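Local atomic coordinates of HydG protein (Carboxydothermus hydrogenoformans, PDB entry 4RTB), a protein that binds an iron-sulfur cluster and S-adenosylmethionine and acts as a CO and cyanide synthase in the maturation of [FeFe]-hydrogenase. Residues Gln30-Ile35 with Glu260-Ile265; Asn37-Asn42 with Ala65-Ala70; Val282-Leu287 with Ala311-Met316. All coordinates share one frame; numbering follows the deposited sequence.

Interaction 1: residues Gln30-Ile35 with Glu260-Ile265; sequences QRTYEI and ELLGVI
Leu262 meets Thr32 and Tyr33 where the N-terminal helix 23-39 packs on helix 257-275. The second of these is an outer helix of the radical SAM barrel, so the contact is helix-on-helix packing in an extra layer outside the barrel. It is small, burying 105 Å² in all. The backbones stay well apart: the nearest pair of CA atoms, Tyr33 and Leu262, is separated by 7.6 Å.

Along 260-265, Glu260 faces another way. Its OE2 accepts hydrogen bonds from Ser210 and from the backbone N of Tyr211. Leu261 is also turned from helix 23-39 and packs on Phe69, Ile309 and Leu312.

Leu262 is the one residue of this segment that reaches across. Its CD2 branch comes up against the backbone turn of the N-terminal helix, with CD2 4.2 Å from Tyr33 CA. The same methyl lies 4.4 Å from Tyr33 CB, at the root of the tyrosine side chain. The Tyr33 ring itself extends past Leu262 and packs edge-to-face with Phe259.

Gly263 adds no side chain. Val264 packs on Val282 of strand 281-283 and on Leu313, and Ile265 packs on Leu62 and Met316. Helix 62-70 covers a further flank, since Thr32 and Leu262 both touch Leu62.

Thr32 is sorted into a polar and an apolar half. Its OG1 sits beside its own backbone N (chi1 -57°) and is hydrogen-bonded to Leu28 O, one turn back. The bond satisfies the hydroxyl within its helix; the same rotamer places the methyl CG2 anti to the backbone N. The methyl is thus the part offered to the leucine, with Thr32 CG2 4.0 Å from Leu262 CG.

Interaction 2: residues Asn37-Asn42 with Ala65-Ala70; sequences NKVNRN and AGIAFA
Asn40 and Ile67 bring the two backbones closest, with their CA atoms 6.9 Å apart. Segment 65-70 is regular helix, with Ala70 N bonded to Gly66 O. Segment 37-42 begins in helix 23-39. Around its end the backbone bonds span three residues, as from Arg41 N to Lys38 O at 3.0 Å.

Two side-chain pairs carry the contact. Val39 faces the other helix, and its CG1 methyl meets the far end of Ile67. Val39 CG1 lies 3.6 Å from Ile67 CD1 and 4.0 Å from Ile67 CG1. The two side chains cross at about a right angle. Ile67 CG1 is anti to its own carbonyl carbon (chi1 -58°), and the extended chi2 (158°) carries CD1 out to the valine. Helix 43-56 flanks this pair: Ile50 extends the apolar patch beside Ile67, and the side chain of Glu46 touches Val39.

The second pair is Asn40 with Ala70. The amide end of Asn40 comes up to the methyl, with Asn40 OD1 3.3 Å from Ala70 CB and Asn40 ND2 3.8 Å from the same carbon. This is packing of a polar group on an alanine. OD1 also takes a weak hydrogen bond from Asn71 ND2, just after the segment.

The contact lies far from the cluster and SAM. It joins two helices of the N-terminal helical extension. Through Ala65, Ala68 and Phe69, helix 62-70 in turn rests on helix 303-316, on the outside of the radical SAM barrel.

Interaction 3: residues Val282-Leu287 with Ala311-Met316; sequences VSVPRL and ALLRIM. With SAM (S-adenosylmethionine), chain B.
Val282, Val284 and Leu313 make a purely aliphatic contact, and the flat group nearby is the adenine of SAM, next to the far end of segment 282-287. Leu287 CD1 sits beyond the N1-C6-N6 edge of the adenine, raised out of its plane, 3.5 Å from SAM N1 and equally close to N6. Arg286 O approaches the rim near C2, with Arg286 O 3.6 Å from SAM C2. Leu287 CG, anti to its backbone N (chi1 167°), extends toward the base. Glu209, Arg231, Met153 and Lys288 supply hydrogen bonds to SAM.

Away from the base, Leu313 divides its two methyls between the valines. Its CD2 is 3.7 Å from Val282 CG1, and its CD1 is 3.5 Å from Val284 CG1. Val284 and Leu313 lie alongside each other, pointing opposite ways.

This is the helix-on-strand packing of a beta-alpha-beta unit in the barrel. Strand 281-283 leads through helix 303-316 to the parallel strand 321-324. Ile322 of that strand also touches Leu313, while helices 74-91 and 257-275 cover other sides of helix 303-316.

Overall arrangement
From the N terminus, helix 23-39 enters interaction 1 first and interaction 2 about two turns later. Interaction 2 closes a short, mostly helical loop of 22 residues when helix 62-70 returns. Interaction 1 closes only at helix 257-275, after 224 residues that include much of the barrel, so interaction 2 is enclosed within its span. Interaction 3 follows in series, joining strand 281-283 to helix 303-316 across 23 residues. All three meet where Leu261, Phe69 and Leu312 come together. The N-terminal helices are thereby tied to two outer helices of the barrel, and interaction 3 continues inward to strand 281-283, whose following loop reaches SAM.

Interaction 1: residues Gln30-Ile35 with Glu260-Ile265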
loop_
_atom_site.group_PDB
_atom_site.type_symbol
_atom_site.label_atom_id
_atom_site.label_comp_id
_atom_site.label_asym_id
_atom_site.label_seq_id
_atom_site.Cartn_x
_atom_site.Cartn_y
_atom_site.Cartn_z
ATOM N N GLN A 30 -0.503 22.588 -7.193
ATOM C CA GLN A 30 0.239 23.323 -8.209
ATOM C C GLN A 30 0.900 24.550 -7.581
ATOM O O GLN A 30 2.125 24.686 -7.645
ATOM C CB GLN A 30 -0.666 23.727 -9.376
ATOM C CG GLN A 30 0.065 23.878 -10.705
ATOM C CD GLN A 30 -0.466 22.945 -11.783
ATOM O OE1 GLN A 30 -1.669 22.692 -11.870
ATOM N NE2 GLN A 30 0.436 22.428 -12.612
ATOM N N ARG A 31 0.101 25.416 -6.950
ATOM C CA ARG A 31 0.634 26.638 -6.341
ATOM C C ARG A 31 1.764 26.279 -5.397
ATOM O O ARG A 31 2.864 26.829 -5.488
ATOM C CB ARG A 31 -0.436 27.421 -5.571
ATOM C CG ARG A 31 -1.869 27.118 -5.950
ATOM N N THR A 32 1.473 25.337 -4.505
ATOM C CA THR A 32 2.450 24.812 -3.567
ATOM C C THR A 32 3.732 24.434 -4.293
ATOM O O THR A 32 4.812 24.925 -3.954
ATOM C CB THR A 32 1.909 23.581 -2.816
ATOM O OG1 THR A 32 0.691 23.925 -2.144
ATOM C CG2 THR A 32 2.924 23.087 -1.799
ATOM N N TYR A 33 3.598 23.596 -5.320
ATOM C CA TYR A 33 4.756 23.113 -6.062
ATOM C C TYR A 33 5.563 24.272 -6.625
ATOM O O TYR A 33 6.787 24.201 -6.702
ATOM C CB TYR A 33 4.330 22.175 -7.190
ATOM C CG TYR A 33 5.484 21.677 -8.029
ATOM C CD1 TYR A 33 5.684 22.148 -9.319
ATOM C CD2 TYR A 33 6.377 20.738 -7.528
ATOM C CE1 TYR A 33 6.737 21.696 -10.090
ATOM C CE2 TYR A 33 7.434 20.281 -8.291
ATOM C CZ TYR A 33 7.609 20.765 -9.571
ATOM O OH TYR A 33 8.659 20.314 -10.337
ATOM N N GLU A 34 4.879 25.344 -7.007
ATOM C CA GLU A 34 5.576 26.537 -7.460
ATOM C C GLU A 34 6.314 27.164 -6.285
ATOM O O GLU A 34 7.536 27.338 -6.331
ATOM C CB GLU A 34 4.602 27.539 -8.084
ATOM N N ILE A 35 5.562 27.467 -5.227
ATOM C CA ILE A 35 6.096 28.154 -4.056
ATOM C C ILE A 35 7.354 27.468 -3.544
ATOM O O ILE A 35 8.419 28.088 -3.472
ATOM C CB ILE A 35 5.063 28.225 -2.916
ATOM C CG1 ILE A 35 3.831 29.016 -3.357
ATOM C CG2 ILE A 35 5.680 28.858 -1.684
ATOM C CD1 ILE A 35 2.759 29.115 -2.293
ATOM N N GLU A 260 4.172 14.602 -6.756
ATOM C CA GLU A 260 3.298 13.476 -6.442
ATOM C C GLU A 260 3.123 13.314 -4.931
ATOM O O GLU A 260 2.016 13.055 -4.448
ATOM C CB GLU A 260 3.840 12.182 -7.060
ATOM C CG GLU A 260 3.040 11.661 -8.253
ATOM C CD GLU A 260 3.425 12.317 -9.570
ATOM O OE1 GLU A 260 4.537 12.042 -10.073
ATOM O OE2 GLU A 260 2.614 13.100 -10.106
ATOM N N LEU A 261 4.223 13.468 -4.195
ATOM C CA LEU A 261 4.189 13.434 -2.735
ATOM C C LEU A 261 3.254 14.501 -2.181
ATOM O O LEU A 261 2.430 14.228 -1.305
ATOM C CB LEU A 261 5.593 13.625 -2.159
ATOM C CG LEU A 261 5.674 13.968 -0.668
ATOM C CD1 LEU A 261 5.112 12.837 0.181
ATOM C CD2 LEU A 261 7.107 14.280 -0.272
ATOM N N LEU A 262 3.404 15.719 -2.694
ATOM C CA LEU A 262 2.495 16.815 -2.380
ATOM C C LEU A 262 1.040 16.437 -2.676
ATOM O O LEU A 262 0.143 16.642 -1.848
ATOM C CB LEU A 262 2.884 18.059 -3.179
ATOM C CG LEU A 262 3.595 19.229 -2.499
ATOM C CD1 LEU A 262 4.305 18.790 -1.233
ATOM C CD2 LEU A 262 4.578 19.860 -3.472
ATOM N N GLY A 263 0.825 15.874 -3.861
ATOM C CA GLY A 263 -0.503 15.524 -4.328
ATOM C C GLY A 263 -1.218 14.501 -3.469
ATOM O O GLY A 263 -2.420 14.622 -3.232
ATOM N N VAL A 264 -0.488 13.489 -3.008
ATOM C CA VAL A 264 -1.083 12.464 -2.156
ATOM C C VAL A 264 -1.589 13.060 -0.846
ATOM O O VAL A 264 -2.731 12.825 -0.442
ATOM C CB VAL A 264 -0.082 11.342 -1.845
ATOM C CG1 VAL A 264 -0.638 10.418 -0.775
ATOM C CG2 VAL A 264 0.242 10.566 -3.105
ATOM N N ILE A 265 -0.734 13.836 -0.190
ATOM C CA ILE A 265 -1.096 14.467 1.069
ATOM C C ILE A 265 -2.273 15.418 0.873
ATOM O O ILE A 265 -3.197 15.448 1.689
ATOM C CB ILE A 265 0.095 15.230 1.683
ATOM C CG1 ILE A 265 1.295 14.292 1.838
ATOM C CG2 ILE A 265 -0.290 15.824 3.028
ATOM C CD1 ILE A 265 2.526 14.960 2.406
#

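Interaction 2: residues Asn37-Asn42 with Ala65-Ala70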
loop_
_atom_site.group_PDB
_atom_site.type_symbol
_atom_site.label_atom_id
_atom_site.label_comp_id
_atom_site.label_asym_id
_atom_site.label_seq_id
_atom_site.Cartn_x
_atom_site.Cartn_y
_atom_site.Cartn_z
ATOM N N ASN A 37 9.418 25.534 -4.953
ATOM C CA ASN A 37 10.563 25.672 -5.845
ATOM C C ASN A 37 11.264 27.020 -5.690
ATOM O O ASN A 37 12.492 27.082 -5.692
ATOM C CB ASN A 37 10.142 25.450 -7.297
ATOM C CG ASN A 37 9.934 23.978 -7.621
ATOM O OD1 ASN A 37 10.894 23.224 -7.784
ATOM N ND2 ASN A 37 8.677 23.566 -7.720
ATOM N N LYS A 38 10.497 28.096 -5.537
ATOM C CA LYS A 38 11.107 29.379 -5.200
ATOM C C LYS A 38 11.895 29.213 -3.906
ATOM O O LYS A 38 13.103 29.481 -3.847
ATOM C CB LYS A 38 10.060 30.482 -5.051
ATOM C CG LYS A 38 9.469 30.984 -6.361
ATOM C CD LYS A 38 9.228 32.486 -6.302
ATOM C CE LYS A 38 8.473 32.877 -5.039
ATOM N NZ LYS A 38 8.509 34.348 -4.801
ATOM N N VAL A 39 11.214 28.702 -2.886
ATOM C CA VAL A 39 11.832 28.489 -1.586
ATOM C C VAL A 39 13.039 27.546 -1.704
ATOM O O VAL A 39 13.893 27.511 -0.819
ATOM C CB VAL A 39 10.799 27.938 -0.572
ATOM C CG1 VAL A 39 11.381 27.871 0.816
ATOM C CG2 VAL A 39 9.559 28.819 -0.561
ATOM N N ASN A 40 13.137 26.812 -2.813
ATOM C CA ASN A 40 14.276 25.919 -3.005
ATOM C C ASN A 40 15.615 26.650 -3.127
ATOM O O ASN A 40 16.652 26.066 -2.812
ATOM C CB ASN A 40 14.074 25.032 -4.239
ATOM C CG ASN A 40 13.723 23.597 -3.885
ATOM O OD1 ASN A 40 13.459 23.274 -2.727
ATOM N ND2 ASN A 40 13.717 22.726 -4.890
ATOM N N ARG A 41 15.626 27.909 -3.568
ATOM C CA ARG A 41 16.933 28.555 -3.748
ATOM C C ARG A 41 17.394 29.404 -2.555
ATOM O O ARG A 41 18.561 29.799 -2.500
ATOM C CB ARG A 41 16.966 29.402 -5.031
ATOM C CG ARG A 41 15.691 30.140 -5.382
ATOM C CD ARG A 41 14.898 29.392 -6.449
ATOM N NE ARG A 41 14.362 30.299 -7.462
ATOM C CZ ARG A 41 13.525 29.935 -8.429
ATOM N NH1 ARG A 41 13.113 28.678 -8.519
ATOM N NH2 ARG A 41 13.094 30.833 -9.305
ATOM N N ASN A 42 16.507 29.673 -1.600
ATOM C CA ASN A 42 16.937 30.283 -0.338
ATOM C C ASN A 42 16.441 29.497 0.885
ATOM O O ASN A 42 15.896 30.077 1.826
ATOM C CB ASN A 42 16.471 31.746 -0.252
ATOM C CG ASN A 42 14.958 31.883 -0.147
ATOM O OD1 ASN A 42 14.207 31.010 -0.589
ATOM N ND2 ASN A 42 14.506 32.981 0.449
ATOM N N ALA A 65 6.740 20.445 4.171
ATOM C CA ALA A 65 6.936 19.053 3.786
ATOM C C ALA A 65 7.634 18.992 2.433
ATOM O O ALA A 65 8.548 18.188 2.222
ATOM C CB ALA A 65 5.607 18.315 3.735
ATOM N N GLY A 66 7.195 19.860 1.523
ATOM C CA GLY A 66 7.785 19.951 0.201
ATOM C C GLY A 66 9.260 20.288 0.264
ATOM O O GLY A 66 10.086 19.655 -0.397
ATOM N N ILE A 67 9.587 21.293 1.070
ATOM C CA ILE A 67 10.973 21.671 1.316
ATOM C C ILE A 67 11.748 20.517 1.948
ATOM O O ILE A 67 12.895 20.252 1.584
ATOM C CB ILE A 67 11.050 22.909 2.227
ATOM C CG1 ILE A 67 10.299 24.077 1.586
ATOM C CG2 ILE A 67 12.497 23.285 2.508
ATOM C CD1 ILE A 67 9.864 25.133 2.574
ATOM N N ALA A 68 11.106 19.826 2.886
ATOM C CA ALA A 68 11.722 18.702 3.584
ATOM C C ALA A 68 12.111 17.598 2.611
ATOM O O ALA A 68 13.132 16.932 2.786
ATOM C CB ALA A 68 10.786 18.158 4.652
ATOM N N PHE A 69 11.294 17.405 1.583
ATOM C CA PHE A 69 11.608 16.406 0.575
ATOM C C PHE A 69 12.689 16.898 -0.380
ATOM O O PHE A 69 13.660 16.192 -0.652
ATOM C CB PHE A 69 10.365 16.021 -0.222
ATOM C CG PHE A 69 10.642 15.032 -1.309
ATOM C CD1 PHE A 69 10.848 15.452 -2.613
ATOM C CD2 PHE A 69 10.728 13.681 -1.022
ATOM C CE1 PHE A 69 11.119 14.541 -3.612
ATOM C CE2 PHE A 69 10.999 12.766 -2.016
ATOM C CZ PHE A 69 11.194 13.195 -3.313
ATOM N N ALA A 70 12.501 18.113 -0.884
ATOM C CA ALA A 70 13.342 18.662 -1.943
ATOM C C ALA A 70 14.814 18.787 -1.551
ATOM O O ALA A 70 15.700 18.580 -2.380
ATOM C CB ALA A 70 12.803 20.019 -2.377
#

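Interaction 3: residues Val282-Leu287 with Ala311-Met316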
loop_
_atom_site.group_PDB
_atom_site.type_symbol
_atom_site.label_atom_id
_atom_site.label_comp_id
_atom_site.label_asym_id
_atom_site.label_seq_id
_atom_site.Cartn_x
_atom_site.Cartn_y
_atom_site.Cartn_z
ATOM N N VAL A 282 -2.324 4.607 2.108
ATOM C CA VAL A 282 -1.616 5.215 0.990
ATOM C C VAL A 282 -0.551 4.242 0.490
ATOM O O VAL A 282 0.372 3.891 1.225
ATOM C CB VAL A 282 -0.955 6.555 1.372
ATOM C CG1 VAL A 282 -0.078 7.048 0.235
ATOM C CG2 VAL A 282 -2.006 7.591 1.732
ATOM N N SER A 283 -0.693 3.795 -0.753
ATOM C CA SER A 283 0.258 2.868 -1.357
ATOM C C SER A 283 1.362 3.632 -2.072
ATOM O O SER A 283 1.083 4.464 -2.933
ATOM C CB SER A 283 -0.451 1.931 -2.338
ATOM O OG SER A 283 -1.542 1.263 -1.727
ATOM N N VAL A 284 2.614 3.354 -1.725
ATOM C CA VAL A 284 3.726 4.059 -2.361
ATOM C C VAL A 284 4.654 3.126 -3.137
ATOM O O VAL A 284 5.596 2.561 -2.578
ATOM C CB VAL A 284 4.551 4.857 -1.328
ATOM C CG1 VAL A 284 3.883 6.184 -1.046
ATOM C CG2 VAL A 284 4.733 4.061 -0.038
ATOM N N PRO A 285 4.384 2.961 -4.441
ATOM C CA PRO A 285 5.227 2.146 -5.319
ATOM C C PRO A 285 6.185 2.964 -6.181
ATOM O O PRO A 285 5.774 3.916 -6.845
ATOM C CB PRO A 285 4.203 1.418 -6.194
ATOM C CG PRO A 285 2.953 2.298 -6.160
ATOM C CD PRO A 285 3.143 3.370 -5.118
ATOM N N ARG A 286 7.462 2.596 -6.158
ATOM C CA ARG A 286 8.421 3.167 -7.089
ATOM C C ARG A 286 8.333 2.401 -8.401
ATOM O O ARG A 286 7.999 1.217 -8.419
ATOM C CB ARG A 286 9.844 3.128 -6.523
ATOM C CG ARG A 286 10.174 1.868 -5.741
ATOM C CD ARG A 286 11.672 1.618 -5.702
ATOM N NE ARG A 286 12.395 2.630 -4.936
ATOM C CZ ARG A 286 13.720 2.734 -4.910
ATOM N NH1 ARG A 286 14.301 3.680 -4.186
ATOM N NH2 ARG A 286 14.466 1.890 -5.612
ATOM N N LEU A 287 8.625 3.088 -9.497
ATOM C CA LEU A 287 8.499 2.506 -10.826
ATOM C C LEU A 287 9.582 1.456 -11.081
ATOM O O LEU A 287 10.778 1.741 -10.994
ATOM C CB LEU A 287 8.548 3.616 -11.876
ATOM C CG LEU A 287 8.744 3.264 -13.347
ATOM C CD1 LEU A 287 7.627 2.368 -13.855
ATOM C CD2 LEU A 287 8.819 4.550 -14.151
ATOM N N ALA A 311 8.849 8.551 5.025
ATOM C CA ALA A 311 9.007 9.250 6.293
ATOM C C ALA A 311 8.032 10.412 6.370
ATOM O O ALA A 311 7.263 10.530 7.326
ATOM C CB ALA A 311 10.433 9.741 6.463
ATOM N N LEU A 312 8.073 11.267 5.353
ATOM C CA LEU A 312 7.186 12.419 5.273
ATOM C C LEU A 312 5.719 12.011 5.271
ATOM O O LEU A 312 4.891 12.656 5.898
ATOM C CB LEU A 312 7.505 13.242 4.030
ATOM C CG LEU A 312 8.685 14.193 4.211
ATOM C CD1 LEU A 312 9.210 14.652 2.870
ATOM C CD2 LEU A 312 8.259 15.382 5.057
ATOM N N LEU A 313 5.401 10.936 4.562
ATOM C CA LEU A 313 4.042 10.418 4.547
ATOM C C LEU A 313 3.629 9.926 5.928
ATOM O O LEU A 313 2.510 10.189 6.374
ATOM C CB LEU A 313 3.910 9.295 3.520
ATOM C CG LEU A 313 3.539 9.747 2.107
ATOM C CD1 LEU A 313 4.284 8.925 1.081
ATOM C CD2 LEU A 313 2.038 9.635 1.894
ATOM N N ARG A 314 4.529 9.220 6.607
ATOM C CA ARG A 314 4.229 8.742 7.952
ATOM C C ARG A 314 4.003 9.896 8.931
ATOM O O ARG A 314 3.097 9.841 9.765
ATOM C CB ARG A 314 5.347 7.834 8.472
ATOM C CG ARG A 314 5.223 7.460 9.950
ATOM C CD ARG A 314 4.273 6.286 10.204
ATOM N NE ARG A 314 2.886 6.574 9.850
ATOM C CZ ARG A 314 2.190 5.896 8.944
ATOM N NH1 ARG A 314 2.747 4.879 8.303
ATOM N NH2 ARG A 314 0.935 6.231 8.685
ATOM N N ILE A 315 4.816 10.943 8.824
ATOM C CA ILE A 315 4.733 12.049 9.771
ATOM C C ILE A 315 3.566 12.988 9.439
ATOM O O ILE A 315 3.019 13.640 10.326
ATOM C CB ILE A 315 6.077 12.840 9.834
ATOM C CG1 ILE A 315 6.112 13.785 11.043
ATOM C CG2 ILE A 315 6.345 13.585 8.538
ATOM C CD1 ILE A 315 5.786 15.239 10.724
ATOM N N MET A 316 3.163 13.028 8.172
ATOM C CA MET A 316 2.066 13.900 7.756
ATOM C C MET A 316 0.696 13.257 7.953
ATOM O O MET A 316 -0.244 13.914 8.398
ATOM C CB MET A 316 2.238 14.326 6.294
ATOM C CG MET A 316 3.380 15.314 6.036
ATOM S SD MET A 316 3.013 17.045 6.396
ATOM C CE MET A 316 3.093 17.068 8.181
HETATM N N SAM B . -5.623 -1.887 -13.729
HETATM C CA SAM B . -5.943 -1.107 -12.534
HETATM C C SAM B . -5.360 0.302 -12.551
HETATM O O SAM B . -4.628 0.693 -13.454
HETATM O OXT SAM B . -5.617 1.088 -11.643
HETATM C CB SAM B . -5.472 -1.811 -11.263
HETATM C CG SAM B . -4.360 -2.848 -11.414
HETATM S SD SAM B . -2.716 -2.271 -11.908
HETATM C CE SAM B . -2.053 -3.857 -12.422
HETATM C "C5'" SAM B . -1.842 -2.260 -10.328
HETATM C "C4'" SAM B . -0.818 -1.141 -10.159
HETATM O "O4'" SAM B . 0.489 -1.505 -10.572
HETATM C "C3'" SAM B . -1.170 0.089 -10.980
HETATM O "O3'" SAM B . -2.025 0.938 -10.254
HETATM C "C2'" SAM B . 0.175 0.737 -11.235
HETATM O "O2'" SAM B . 0.335 1.872 -10.422
HETATM C "C1'" SAM B . 1.199 -0.305 -10.821
HETATM N N9 SAM B . 2.179 -0.453 -11.905
HETATM C C8 SAM B . 1.900 -0.659 -13.228
HETATM N N7 SAM B . 3.064 -0.730 -13.909
HETATM C C5 SAM B . 4.082 -0.559 -13.039
HETATM C C6 SAM B . 5.459 -0.538 -13.204
HETATM N N6 SAM B . 5.989 -0.708 -14.412
HETATM N N1 SAM B . 6.273 -0.338 -12.110
HETATM C C2 SAM B . 5.717 -0.161 -10.859
HETATM N N3 SAM B . 4.347 -0.183 -10.701
HETATM C C4 SAM B . 3.542 -0.380 -11.774
#